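Local structure of endoglucanase (Clostridium thermocellum, 2EJ1) at residues G44-T49 with D184-L189. The protein hydrolyses internal beta-1,4-glucosidic bonds of cellulose, and probably xyloglucan, through the family 44 glycoside hydrolase module captured here. The protein carries 1 engineered substitution. Sequence-based numbering, arbitrary orientation.
Engineered in segment 184-189: Gln-186 (natural residue Glu). With BGC (beta-D-glucopyranose), chain B; BGC (beta-D-glucopyranose), chain C; BGC (beta-D-glucopyranose), chain D.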
loop_
_atom_site.group_PDB
_atom_site.type_symbol
_atom_site.label_atom_id
_atom_site.label_comp_id
_atom_site.label_asym_id
_atom_site.label_seq_id
_atom_site.Cartn_x
_atom_site.Cartn_y
_atom_site.Cartn_z
ATOM N N GLY A 44 5.461 -8.189 -3.955
ATOM C CA GLY A 44 6.582 -7.272 -3.991
ATOM C C GLY A 44 7.506 -7.435 -2.809
ATOM O O GLY A 44 7.440 -8.428 -2.087
ATOM N N GLY A 45 8.373 -6.453 -2.604
ATOM C CA GLY A 45 9.305 -6.540 -1.503
ATOM C C GLY A 45 10.666 -6.969 -2.001
ATOM O O GLY A 45 10.845 -7.291 -3.185
ATOM N N ASN A 46 11.627 -7.002 -1.087
ATOM C CA ASN A 46 13.001 -7.347 -1.427
ATOM C C ASN A 46 13.203 -8.584 -2.293
ATOM O O ASN A 46 13.969 -8.544 -3.258
ATOM C CB ASN A 46 13.833 -7.470 -0.148
ATOM C CG ASN A 46 13.990 -6.142 0.571
ATOM O OD1 ASN A 46 13.714 -5.086 0.004
ATOM N ND2 ASN A 46 14.452 -6.188 1.821
ATOM N N ARG A 47 12.527 -9.679 -1.960
ATOM C CA ARG A 47 12.679 -10.921 -2.717
ATOM C C ARG A 47 12.259 -10.857 -4.188
ATOM O O ARG A 47 12.692 -11.687 -4.986
ATOM C CB ARG A 47 11.908 -12.056 -2.034
ATOM C CG ARG A 47 12.702 -12.844 -0.985
ATOM C CD ARG A 47 13.690 -13.816 -1.637
ATOM N NE ARG A 47 14.345 -14.662 -0.640
ATOM C CZ ARG A 47 15.048 -15.757 -0.919
ATOM N NH1 ARG A 47 15.201 -16.157 -2.174
ATOM N NH2 ARG A 47 15.597 -16.460 0.063
ATOM N N THR A 48 11.430 -9.884 -4.558
ATOM C CA THR A 48 10.971 -9.802 -5.943
ATOM C C THR A 48 11.945 -9.171 -6.933
ATOM O O THR A 48 11.800 -9.342 -8.139
ATOM C CB THR A 48 9.604 -9.076 -6.048
ATOM O OG1 THR A 48 9.740 -7.700 -5.659
ATOM C CG2 THR A 48 8.581 -9.759 -5.145
ATOM N N THR A 49 12.949 -8.460 -6.436
ATOM C CA THR A 49 13.915 -7.823 -7.324
ATOM C C THR A 49 14.661 -8.821 -8.211
ATOM O O THR A 49 14.802 -8.605 -9.417
ATOM C CB THR A 49 14.932 -7.002 -6.511
ATOM O OG1 THR A 49 14.241 -5.947 -5.833
ATOM C CG2 THR A 49 15.985 -6.401 -7.419
ATOM N N ASP A 184 9.960 -2.876 -10.195
ATOM C CA ASP A 184 10.832 -3.399 -9.150
ATOM C C ASP A 184 10.415 -2.946 -7.744
ATOM O O ASP A 184 9.234 -2.675 -7.489
ATOM C CB ASP A 184 12.288 -3.011 -9.452
ATOM C CG ASP A 184 13.292 -4.019 -8.909
ATOM O OD1 ASP A 184 13.500 -4.058 -7.678
ATOM O OD2 ASP A 184 13.870 -4.782 -9.717
ATOM N N ASN A 185 11.384 -2.866 -6.837
ATOM C CA ASN A 185 11.126 -2.498 -5.447
ATOM C C ASN A 185 12.281 -1.687 -4.858
ATOM O O ASN A 185 13.439 -2.084 -4.967
ATOM C CB ASN A 185 10.939 -3.779 -4.617
ATOM C CG ASN A 185 10.653 -3.501 -3.147
ATOM O OD1 ASN A 185 9.588 -3.008 -2.796
ATOM N ND2 ASN A 185 11.612 -3.825 -2.283
ATOM N N GLN A 186 11.948 -0.552 -4.247
ATOM C CA GLN A 186 12.921 0.321 -3.583
ATOM C C GLN A 186 14.266 0.436 -4.292
ATOM O O GLN A 186 15.294 -0.026 -3.783
ATOM C CB GLN A 186 13.125 -0.166 -2.143
ATOM C CG GLN A 186 11.796 -0.472 -1.445
ATOM C CD GLN A 186 11.925 -0.728 0.043
ATOM O OE1 GLN A 186 12.879 -1.361 0.508
ATOM N NE2 GLN A 186 10.947 -0.249 0.803
ATOM N N PRO A 187 14.281 1.090 -5.466
ATOM C CA PRO A 187 15.504 1.270 -6.251
ATOM C C PRO A 187 16.646 1.972 -5.523
ATOM O O PRO A 187 17.811 1.650 -5.749
ATOM C CB PRO A 187 15.019 2.050 -7.477
ATOM C CG PRO A 187 13.840 2.824 -6.945
ATOM C CD PRO A 187 13.145 1.778 -6.105
ATOM N N ALA A 188 16.323 2.917 -4.645
ATOM C CA ALA A 188 17.371 3.636 -3.924
ATOM C C ALA A 188 18.088 2.734 -2.921
ATOM O O ALA A 188 19.146 3.095 -2.394
ATOM C CB ALA A 188 16.789 4.853 -3.225
ATOM N N LEU A 189 17.516 1.564 -2.650
ATOM C CA LEU A 189 18.144 0.624 -1.733
ATOM C C LEU A 189 18.717 -0.593 -2.457
ATOM O O LEU A 189 19.171 -1.539 -1.818
ATOM C CB LEU A 189 17.157 0.160 -0.652
ATOM C CG LEU A 189 16.666 1.239 0.319
ATOM C CD1 LEU A 189 15.887 0.582 1.454
ATOM C CD2 LEU A 189 17.857 2.018 0.875
HETATM C C2 BGC B . 10.923 -4.216 1.992
HETATM C C3 BGC B . 10.499 -5.578 2.549
HETATM C C4 BGC B . 11.069 -5.746 3.959
HETATM C C5 BGC B . 10.612 -4.569 4.809
HETATM C C6 BGC B . 11.193 -4.704 6.216
HETATM C C1 BGC B . 10.458 -3.124 2.956
HETATM O O1 BGC B . 10.831 -1.838 2.457
HETATM O O2 BGC B . 10.333 -3.999 0.708
HETATM O O3 BGC B . 10.977 -6.620 1.694
HETATM O O4 BGC B . 10.587 -6.950 4.575
HETATM O O5 BGC B . 11.075 -3.338 4.233
HETATM O O6 BGC B . 12.619 -4.603 6.149
HETATM C C2 BGC C . 11.579 -8.924 5.552
HETATM C C3 BGC C . 12.593 -10.039 5.293
HETATM C C4 BGC C . 12.272 -10.773 3.991
HETATM C C5 BGC C . 11.977 -9.808 2.853
HETATM C C6 BGC C . 11.491 -10.598 1.637
HETATM C C1 BGC C . 11.490 -8.032 4.311
HETATM O O2 BGC C . 12.022 -8.138 6.660
HETATM O O3 BGC C . 12.535 -10.967 6.382
HETATM O O4 BGC C . 13.401 -11.577 3.619
HETATM O O5 BGC C . 11.001 -8.818 3.216
HETATM O O6 BGC C . 11.204 -9.693 0.567
HETATM C C2 BGC D . 14.244 -13.786 3.183
HETATM C C3 BGC D . 13.955 -15.275 3.368
HETATM C C4 BGC D . 13.734 -15.589 4.852
HETATM C C5 BGC D . 12.726 -14.618 5.447
HETATM C C6 BGC D . 12.577 -14.881 6.948
HETATM C C1 BGC D . 13.126 -12.967 3.831
HETATM O O2 BGC D . 14.304 -13.470 1.790
HETATM O O3 BGC D . 15.066 -16.025 2.866
HETATM O O4 BGC D . 13.193 -16.907 5.021
HETATM O O5 BGC D . 13.111 -13.253 5.237
HETATM O O6 BGC D . 13.833 -14.666 7.595
HETATM O O HOH W 1 15.258 -2.915 -0.360
HETATM O O HOH W 2 14.280 -4.789 -3.427
#
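Gly-45 faces Asn-185 and Thr-49 faces Asp-184, with CA atoms 5.9 and 5.7 Å apart, where two loops of a TIM-like barrel meet beside a bound glucan. At phi 101° a CB on Gly-45 would jam against the preceding carbonyl and crowd O3 of the chain B glucose; on its other side packs the Asn-185 amide, ND2 3.3 Å from Gly-45 C. Thr-48 suits the turn: its OG1 and N both donate to Gly-45 O. Across the contact, Thr-49 OG1 bonds Asp-184 OD1 (2.7 Å) on the syn side of the carboxylate, while Asn-185 N takes the anti side. Trp-190 NE1 also bonds OD1, and Ala-111 and Ala-112 N bond OD2, so hydroxyl, amide and indole donors fix this buried carboxylate.

Asn-185 points CB toward segment 44-49, with CG opposite its backbone N (chi1 180°); ND2 donates to O2 of the chain B glucose and OD1 accepts from Arg-42. One water joins Thr-49 OG1 to Asn-185; another links Asn-46 OD1 and Gln-186 OE1. Asn-46 N donates nearly straight to O3 of that glucose; Asp-63 holds its ND2. Arg-47 N bonds O6 of the chain C glucose, and its long side chain reaches that of chain D, NE to O2, NH2 to O3. Gln-186, engineered from glutamate, has NE2 bonded to His-283.

An Asn-Glu pair after the fourth barrel strand, 180-183, facing sugar-bound Glu-359 of the seventh, is the clan GH-A pattern, so the natural glutamate is probably the acid/base. The other loop follows strand 41-43; Trp-190 and Thr-193 of helix 190-193 pack against it.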